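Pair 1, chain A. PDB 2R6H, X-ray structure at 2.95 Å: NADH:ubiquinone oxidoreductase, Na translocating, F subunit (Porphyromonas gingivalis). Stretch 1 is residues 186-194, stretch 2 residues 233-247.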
# COMPACT_ATOMS: atom_id res chain seq x y z
N ARG A 186 6.81 21.52 -6.70
CA ARG A 186 7.61 20.49 -7.33
C ARG A 186 6.80 19.74 -8.39
O ARG A 186 5.57 19.70 -8.31
CB ARG A 186 8.10 19.51 -6.27
CG ARG A 186 9.21 20.06 -5.43
CD ARG A 186 10.33 19.06 -5.39
NE ARG A 186 10.51 18.45 -4.08
CZ ARG A 186 11.17 17.32 -3.87
NH1 ARG A 186 11.70 16.65 -4.89
NH2 ARG A 186 11.29 16.86 -2.64
N LYS A 187 7.48 19.16 -9.37
CA LYS A 187 6.83 18.31 -10.36
C LYS A 187 6.81 16.87 -9.87
O LYS A 187 7.84 16.31 -9.47
CB LYS A 187 7.53 18.42 -11.70
CG LYS A 187 6.97 17.48 -12.75
CD LYS A 187 6.90 18.18 -14.11
CE LYS A 187 6.83 17.16 -15.24
NZ LYS A 187 7.86 16.11 -15.05
N VAL A 188 5.63 16.26 -9.89
CA VAL A 188 5.42 15.00 -9.19
C VAL A 188 4.51 14.08 -9.98
O VAL A 188 3.36 14.42 -10.24
CB VAL A 188 4.76 15.23 -7.79
CG1 VAL A 188 4.56 13.91 -7.08
CG2 VAL A 188 5.60 16.16 -6.92
N SER A 189 5.01 12.91 -10.36
CA SER A 189 4.14 11.91 -10.96
C SER A 189 4.06 10.68 -10.05
O SER A 189 5.02 10.33 -9.36
CB SER A 189 4.64 11.52 -12.36
OG SER A 189 5.93 10.93 -12.31
N TYR A 190 2.90 10.04 -10.04
CA TYR A 190 2.72 8.79 -9.31
C TYR A 190 2.23 7.72 -10.27
O TYR A 190 1.18 7.87 -10.87
CB TYR A 190 1.70 9.00 -8.20
CG TYR A 190 1.44 7.79 -7.34
CD1 TYR A 190 2.38 6.81 -7.18
CD2 TYR A 190 0.24 7.66 -6.66
CE1 TYR A 190 2.13 5.70 -6.38
CE2 TYR A 190 -0.01 6.57 -5.86
CZ TYR A 190 0.93 5.59 -5.72
OH TYR A 190 0.68 4.49 -4.92
N TRP A 191 3.01 6.66 -10.44
CA TRP A 191 2.63 5.56 -11.32
C TRP A 191 2.31 4.34 -10.48
O TRP A 191 3.22 3.71 -9.94
CB TRP A 191 3.80 5.22 -12.25
CG TRP A 191 4.20 6.35 -13.14
CD1 TRP A 191 4.85 7.49 -12.76
CD2 TRP A 191 3.98 6.46 -14.54
NE1 TRP A 191 5.04 8.31 -13.85
CE2 TRP A 191 4.51 7.69 -14.95
CE3 TRP A 191 3.39 5.63 -15.49
CZ2 TRP A 191 4.47 8.11 -16.28
CZ3 TRP A 191 3.35 6.05 -16.79
CH2 TRP A 191 3.88 7.28 -17.18
N TYR A 192 1.04 4.00 -10.36
CA TYR A 192 0.65 2.84 -9.54
C TYR A 192 0.23 1.66 -10.40
O TYR A 192 -0.59 1.79 -11.29
CB TYR A 192 -0.51 3.23 -8.61
CG TYR A 192 -1.00 2.10 -7.73
CD1 TYR A 192 -0.39 1.82 -6.52
CD2 TYR A 192 -2.09 1.32 -8.11
CE1 TYR A 192 -0.84 0.79 -5.70
CE2 TYR A 192 -2.55 0.29 -7.31
CZ TYR A 192 -1.92 0.03 -6.11
OH TYR A 192 -2.38 -0.99 -5.32
N GLY A 193 0.80 0.49 -10.12
CA GLY A 193 0.44 -0.70 -10.88
C GLY A 193 -0.49 -1.65 -10.15
O GLY A 193 -0.24 -2.05 -9.02
N ALA A 194 -1.58 -2.02 -10.81
CA ALA A 194 -2.51 -2.97 -10.23
C ALA A 194 -2.78 -4.07 -11.24
O ALA A 194 -2.62 -3.86 -12.44
CB ALA A 194 -3.80 -2.27 -9.82
N GLY A 233 -6.38 2.43 -21.02
CA GLY A 233 -5.13 3.00 -20.54
C GLY A 233 -3.93 2.08 -20.53
O GLY A 233 -3.98 0.98 -21.07
N TYR A 234 -2.84 2.53 -19.91
CA TYR A 234 -1.59 1.79 -19.93
C TYR A 234 -1.76 0.36 -19.46
O TYR A 234 -2.61 0.08 -18.62
CB TYR A 234 -0.52 2.49 -19.10
CG TYR A 234 -0.21 3.84 -19.64
CD1 TYR A 234 0.00 4.91 -18.80
CD2 TYR A 234 -0.20 4.05 -21.00
CE1 TYR A 234 0.27 6.18 -19.32
CE2 TYR A 234 0.05 5.30 -21.52
CZ TYR A 234 0.29 6.37 -20.69
OH TYR A 234 0.53 7.61 -21.23
N VAL A 235 -0.94 -0.53 -20.01
CA VAL A 235 -1.04 -1.94 -19.68
C VAL A 235 0.32 -2.62 -19.65
O VAL A 235 1.11 -2.47 -20.58
CB VAL A 235 -1.95 -2.67 -20.68
CG1 VAL A 235 -1.92 -4.16 -20.43
CG2 VAL A 235 -3.38 -2.15 -20.60
N GLY A 236 0.61 -3.35 -18.58
CA GLY A 236 1.85 -4.11 -18.50
C GLY A 236 2.55 -4.01 -17.16
O GLY A 236 1.95 -3.66 -16.15
N PHE A 237 3.83 -4.32 -17.14
CA PHE A 237 4.61 -4.13 -15.92
C PHE A 237 4.84 -2.64 -15.61
O PHE A 237 5.05 -1.85 -16.52
CB PHE A 237 5.95 -4.85 -16.03
CG PHE A 237 5.87 -6.35 -15.85
CD1 PHE A 237 5.20 -6.90 -14.77
CD2 PHE A 237 6.49 -7.20 -16.76
CE1 PHE A 237 5.14 -8.27 -14.61
CE2 PHE A 237 6.43 -8.56 -16.60
CZ PHE A 237 5.76 -9.10 -15.52
N ILE A 238 4.82 -2.26 -14.34
CA ILE A 238 4.94 -0.85 -14.00
C ILE A 238 6.21 -0.21 -14.57
O ILE A 238 6.15 0.86 -15.16
CB ILE A 238 4.80 -0.60 -12.48
CG1 ILE A 238 3.75 0.47 -12.21
CG2 ILE A 238 6.11 -0.17 -11.88
CD1 ILE A 238 3.87 1.67 -13.08
N HIS A 239 7.35 -0.88 -14.40
CA HIS A 239 8.62 -0.34 -14.89
C HIS A 239 8.62 -0.22 -16.43
O HIS A 239 9.15 0.73 -17.01
CB HIS A 239 9.79 -1.22 -14.42
CG HIS A 239 9.83 -2.56 -15.08
ND1 HIS A 239 9.04 -3.61 -14.66
CD2 HIS A 239 10.54 -3.02 -16.13
CE1 HIS A 239 9.27 -4.67 -15.43
NE2 HIS A 239 10.17 -4.33 -16.33
N GLN A 240 8.01 -1.20 -17.09
CA GLN A 240 7.89 -1.18 -18.53
C GLN A 240 7.03 0.02 -18.93
O GLN A 240 7.42 0.80 -19.79
CB GLN A 240 7.29 -2.50 -19.03
CG GLN A 240 7.47 -2.75 -20.53
CD GLN A 240 8.92 -2.79 -20.96
OE1 GLN A 240 9.60 -3.81 -20.78
NE2 GLN A 240 9.41 -1.69 -21.55
N VAL A 241 5.86 0.15 -18.30
CA VAL A 241 4.98 1.28 -18.57
C VAL A 241 5.69 2.61 -18.35
O VAL A 241 5.61 3.51 -19.18
CB VAL A 241 3.72 1.23 -17.68
CG1 VAL A 241 2.85 2.45 -17.92
CG2 VAL A 241 2.94 -0.05 -17.95
N ILE A 242 6.38 2.72 -17.22
CA ILE A 242 7.04 3.97 -16.84
C ILE A 242 8.14 4.33 -17.83
O ILE A 242 8.27 5.49 -18.23
CB ILE A 242 7.64 3.89 -15.43
CG1 ILE A 242 6.55 4.08 -14.37
CG2 ILE A 242 8.74 4.92 -15.26
CD1 ILE A 242 6.92 3.57 -13.00
N TYR A 243 8.92 3.33 -18.23
CA TYR A 243 10.04 3.55 -19.14
C TYR A 243 9.54 3.84 -20.56
O TYR A 243 10.02 4.76 -21.22
CB TYR A 243 10.97 2.34 -19.14
CG TYR A 243 12.03 2.39 -20.22
CD1 TYR A 243 13.10 3.27 -20.13
CD2 TYR A 243 11.96 1.56 -21.33
CE1 TYR A 243 14.07 3.32 -21.11
CE2 TYR A 243 12.93 1.60 -22.32
CZ TYR A 243 13.98 2.48 -22.20
OH TYR A 243 14.94 2.52 -23.19
N ASP A 244 8.58 3.04 -21.01
CA ASP A 244 8.09 3.14 -22.38
C ASP A 244 7.59 4.54 -22.69
O ASP A 244 7.86 5.09 -23.76
CB ASP A 244 6.98 2.11 -22.63
CG ASP A 244 7.51 0.78 -23.12
OD1 ASP A 244 8.75 0.62 -23.19
OD2 ASP A 244 6.69 -0.11 -23.43
N ASN A 245 6.86 5.12 -21.75
CA ASN A 245 6.07 6.32 -22.02
C ASN A 245 6.80 7.60 -21.61
O ASN A 245 6.86 8.56 -22.37
CB ASN A 245 4.71 6.24 -21.32
CG ASN A 245 3.87 5.08 -21.82
OD1 ASN A 245 3.24 5.17 -22.87
ND2 ASN A 245 3.86 3.99 -21.06
N TYR A 246 7.34 7.59 -20.39
CA TYR A 246 7.84 8.81 -19.77
C TYR A 246 9.36 8.89 -19.85
O TYR A 246 9.92 9.83 -20.41
CB TYR A 246 7.38 8.90 -18.32
CG TYR A 246 7.66 10.24 -17.67
CD1 TYR A 246 7.20 11.42 -18.24
CD2 TYR A 246 8.37 10.33 -16.48
CE1 TYR A 246 7.45 12.65 -17.65
CE2 TYR A 246 8.63 11.55 -15.89
CZ TYR A 246 8.16 12.70 -16.48
OH TYR A 246 8.41 13.92 -15.89
N LEU A 247 10.03 7.89 -19.28
CA LEU A 247 11.47 7.95 -19.05
C LEU A 247 12.23 7.93 -20.37
O LEU A 247 13.04 8.82 -20.65
CB LEU A 247 11.92 6.80 -18.16
CG LEU A 247 11.60 6.92 -16.67
CD1 LEU A 247 12.54 6.06 -15.84
CD2 LEU A 247 11.66 8.37 -16.23

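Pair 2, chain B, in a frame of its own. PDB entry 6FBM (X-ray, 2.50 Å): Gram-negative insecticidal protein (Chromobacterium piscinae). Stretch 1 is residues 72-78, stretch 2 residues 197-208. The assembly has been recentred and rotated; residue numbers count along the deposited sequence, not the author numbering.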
# COMPACT_ATOMS: atom_id res chain seq x y z
N ASP B 72 -28.89 7.78 -16.13
CA ASP B 72 -29.61 8.35 -17.29
C ASP B 72 -29.25 7.48 -18.47
O ASP B 72 -28.07 7.22 -18.75
CB ASP B 72 -29.25 9.82 -17.56
CG ASP B 72 -29.92 10.80 -16.56
OD1 ASP B 72 -31.09 10.52 -16.20
OD2 ASP B 72 -29.29 11.84 -16.13
N PHE B 73 -30.27 7.00 -19.17
CA PHE B 73 -30.09 6.21 -20.36
C PHE B 73 -30.52 7.04 -21.56
O PHE B 73 -31.58 7.62 -21.57
CB PHE B 73 -30.94 4.96 -20.24
CG PHE B 73 -30.74 4.01 -21.36
CD1 PHE B 73 -29.70 3.10 -21.32
CD2 PHE B 73 -31.61 4.02 -22.46
CE1 PHE B 73 -29.50 2.21 -22.36
CE2 PHE B 73 -31.42 3.13 -23.52
CZ PHE B 73 -30.37 2.24 -23.47
N LYS B 74 -29.67 7.12 -22.58
CA LYS B 74 -29.95 7.96 -23.75
C LYS B 74 -29.53 7.24 -25.01
O LYS B 74 -28.50 6.58 -25.01
CB LYS B 74 -29.15 9.25 -23.69
CG LYS B 74 -29.84 10.38 -22.94
CD LYS B 74 -28.99 11.64 -22.82
CE LYS B 74 -28.12 11.81 -21.56
NZ LYS B 74 -28.35 13.04 -20.74
N GLN B 75 -30.32 7.38 -26.07
CA GLN B 75 -29.96 6.87 -27.39
C GLN B 75 -30.13 7.92 -28.46
O GLN B 75 -31.15 8.59 -28.54
CB GLN B 75 -30.81 5.67 -27.74
CG GLN B 75 -30.49 4.43 -26.91
CD GLN B 75 -31.22 3.22 -27.42
OE1 GLN B 75 -32.45 3.21 -27.47
NE2 GLN B 75 -30.47 2.20 -27.83
N ASP B 76 -29.11 8.08 -29.29
CA ASP B 76 -29.22 8.82 -30.53
C ASP B 76 -29.01 7.82 -31.63
O ASP B 76 -27.96 7.21 -31.71
CB ASP B 76 -28.19 9.93 -30.61
CG ASP B 76 -28.34 10.93 -29.48
OD1 ASP B 76 -29.48 11.40 -29.20
OD2 ASP B 76 -27.30 11.21 -28.85
N VAL B 77 -30.04 7.65 -32.46
CA VAL B 77 -30.07 6.65 -33.51
C VAL B 77 -30.55 7.28 -34.81
O VAL B 77 -31.52 8.04 -34.83
CB VAL B 77 -31.00 5.48 -33.13
CG1 VAL B 77 -31.08 4.46 -34.24
CG2 VAL B 77 -30.51 4.83 -31.84
N SER B 78 -29.86 6.97 -35.89
CA SER B 78 -30.29 7.45 -37.19
C SER B 78 -29.64 6.67 -38.33
O SER B 78 -28.47 6.25 -38.25
CB SER B 78 -29.98 8.95 -37.34
OG SER B 78 -30.58 9.42 -38.53
N SER B 197 -37.28 -2.78 -33.59
CA SER B 197 -36.54 -1.53 -33.88
C SER B 197 -35.05 -1.69 -33.50
O SER B 197 -34.72 -2.43 -32.58
CB SER B 197 -37.18 -0.30 -33.20
OG SER B 197 -36.69 -0.05 -31.88
N LEU B 198 -34.17 -1.05 -34.27
CA LEU B 198 -32.71 -1.12 -34.07
C LEU B 198 -32.34 -0.56 -32.70
O LEU B 198 -31.50 -1.14 -32.00
CB LEU B 198 -31.97 -0.39 -35.21
CG LEU B 198 -30.43 -0.28 -35.28
CD1 LEU B 198 -29.86 0.72 -34.26
CD2 LEU B 198 -29.78 -1.66 -35.13
N SER B 199 -32.98 0.53 -32.31
CA SER B 199 -32.64 1.19 -31.06
C SER B 199 -32.91 0.29 -29.84
O SER B 199 -32.11 0.26 -28.90
CB SER B 199 -33.34 2.56 -30.97
OG SER B 199 -34.73 2.40 -30.75
N THR B 200 -34.03 -0.45 -29.88
CA THR B 200 -34.37 -1.42 -28.84
C THR B 200 -33.37 -2.58 -28.82
O THR B 200 -32.91 -2.99 -27.77
CB THR B 200 -35.83 -1.92 -29.01
OG1 THR B 200 -36.74 -0.86 -28.69
CG2 THR B 200 -36.15 -3.12 -28.09
N THR B 201 -33.03 -3.11 -29.99
CA THR B 201 -32.00 -4.17 -30.09
C THR B 201 -30.65 -3.71 -29.53
O THR B 201 -29.96 -4.47 -28.86
CB THR B 201 -31.84 -4.64 -31.54
OG1 THR B 201 -33.14 -4.91 -32.08
CG2 THR B 201 -31.00 -5.90 -31.62
N ALA B 202 -30.31 -2.46 -29.80
CA ALA B 202 -29.07 -1.89 -29.31
C ALA B 202 -29.09 -1.78 -27.80
O ALA B 202 -28.14 -2.17 -27.14
CB ALA B 202 -28.83 -0.52 -29.94
N GLU B 203 -30.21 -1.26 -27.29
CA GLU B 203 -30.48 -1.19 -25.85
C GLU B 203 -30.32 -2.56 -25.18
O GLU B 203 -29.60 -2.69 -24.21
CB GLU B 203 -31.90 -0.62 -25.60
CG GLU B 203 -32.47 -0.74 -24.19
CD GLU B 203 -33.87 -0.17 -24.03
OE1 GLU B 203 -34.55 0.07 -25.04
OE2 GLU B 203 -34.29 0.07 -22.87
N MET B 204 -30.98 -3.57 -25.72
CA MET B 204 -30.91 -4.92 -25.15
C MET B 204 -29.52 -5.49 -25.24
O MET B 204 -29.07 -6.15 -24.31
CB MET B 204 -31.94 -5.85 -25.83
CG MET B 204 -33.41 -5.43 -25.62
SD MET B 204 -33.83 -5.01 -23.90
CE MET B 204 -35.09 -3.77 -24.11
N SER B 205 -28.82 -5.26 -26.34
CA SER B 205 -27.47 -5.78 -26.47
C SER B 205 -26.59 -5.16 -25.39
O SER B 205 -25.88 -5.89 -24.67
CB SER B 205 -26.90 -5.51 -27.85
OG SER B 205 -25.62 -6.08 -27.97
N TYR B 206 -26.67 -3.84 -25.23
CA TYR B 206 -25.91 -3.15 -24.19
C TYR B 206 -26.29 -3.71 -22.82
O TYR B 206 -25.43 -4.10 -22.05
CB TYR B 206 -26.12 -1.62 -24.22
CG TYR B 206 -25.50 -0.97 -23.02
CD1 TYR B 206 -24.12 -0.79 -22.93
CD2 TYR B 206 -26.30 -0.60 -21.91
CE1 TYR B 206 -23.56 -0.23 -21.79
CE2 TYR B 206 -25.73 -0.04 -20.78
CZ TYR B 206 -24.38 0.13 -20.73
OH TYR B 206 -23.84 0.66 -19.61
N LYS B 207 -27.58 -3.78 -22.53
CA LYS B 207 -28.05 -4.24 -21.20
C LYS B 207 -27.68 -5.67 -20.87
O LYS B 207 -27.44 -5.97 -19.72
CB LYS B 207 -29.55 -4.03 -21.03
CG LYS B 207 -29.87 -2.58 -20.79
CD LYS B 207 -31.36 -2.36 -20.60
CE LYS B 207 -31.61 -0.89 -20.24
NZ LYS B 207 -33.06 -0.59 -20.41
N ALA B 208 -27.63 -6.55 -21.86
CA ALA B 208 -27.19 -7.93 -21.65
C ALA B 208 -25.70 -7.98 -21.39
O ALA B 208 -25.21 -8.78 -20.59
CB ALA B 208 -27.53 -8.80 -22.85

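In both pairs a strand lies across a helix and runs roughly against it. The N-to-C directions of the axes differ by 142° in pair 1 and 137° in pair 2, with closest approaches of 9.0 and 9.5 Å, and 14 central residues superpose with an RMSD of 0.8 Å over N, CA and C. The inward-facing strand positions match as Ser189(A) with Phe73(B), Trp191(A) with Gln75(B), and Gly193(A) with Val77(B); Ile238(A), Val241(A), Ile242(A) and Tyr246(A) fall on Ser199(B), Ala202(B), Glu203(B) and Lys207(B).

The central strand position shows the sharpest difference. Trp191(A), covered over 151 Å² of its surface, fills the gap with an indole. Ile242(A) CG1 sits over one face, 3.5 Å from Trp191(A) CG; Val241(A) CG1 meets the ring edge, 3.8 Å from Trp191(A) CZ3; and Tyr246(A) CB lies 3.6 Å from Trp191(A) CZ2. Gln75(B) has the same m rotamer at chi1 but makes a polar contact: its NE2 donates a hydrogen bond to Ser199(B) O, at 2.8 Å and an N-H...acceptor angle of 162°. That carbonyl also accepts the helical bond from Glu203(B) N at 2.9 Å, so it serves two donors. The small side chain of Ala202(B) lies alongside, its CB 3.8 Å from Gln75(B) NE2.

Near the N-terminal end of the helix, bulk changes sides. In pair 1 the strand offers Gly193(A) and the helix Ile238(A), whose CG1 is 3.6 Å from Gly193(A) N and whose CD1 is 3.6 Å from Trp191(A) CB. An ideal CB on Gly193(A) would come within 3.0 Å of Ile238(A) CG1, a clash. In pair 2 the strand carries Val77(B) and the helix the smaller Ser199(B); Val77(B) CG2 packs 3.7 Å from Ser199(B) CB.

At the other end the strand residue is small in pair 1 and large in pair 2. Ser189(A) points toward the helix, yet its side chain comes no nearer than 4.5 Å; its OG accepts a weak hydrogen bond from Trp191(A) NE1 at 3.2 Å. Phe73(B) instead reaches the helix directly, with CZ 3.7 Å from Glu203(B) CG. Lys207(B) NZ stands 4.9 Å from the centroid of the Phe73(B) ring, only 7° off its normal, a cation-pi arrangement, while forming a salt bridge with Glu203(B) OE2 at 2.8 Å. Thus the position matching Glu203(B) contributes an apolar branch in Ile242(A), but aliphatic carbon plus a charge in pair 2.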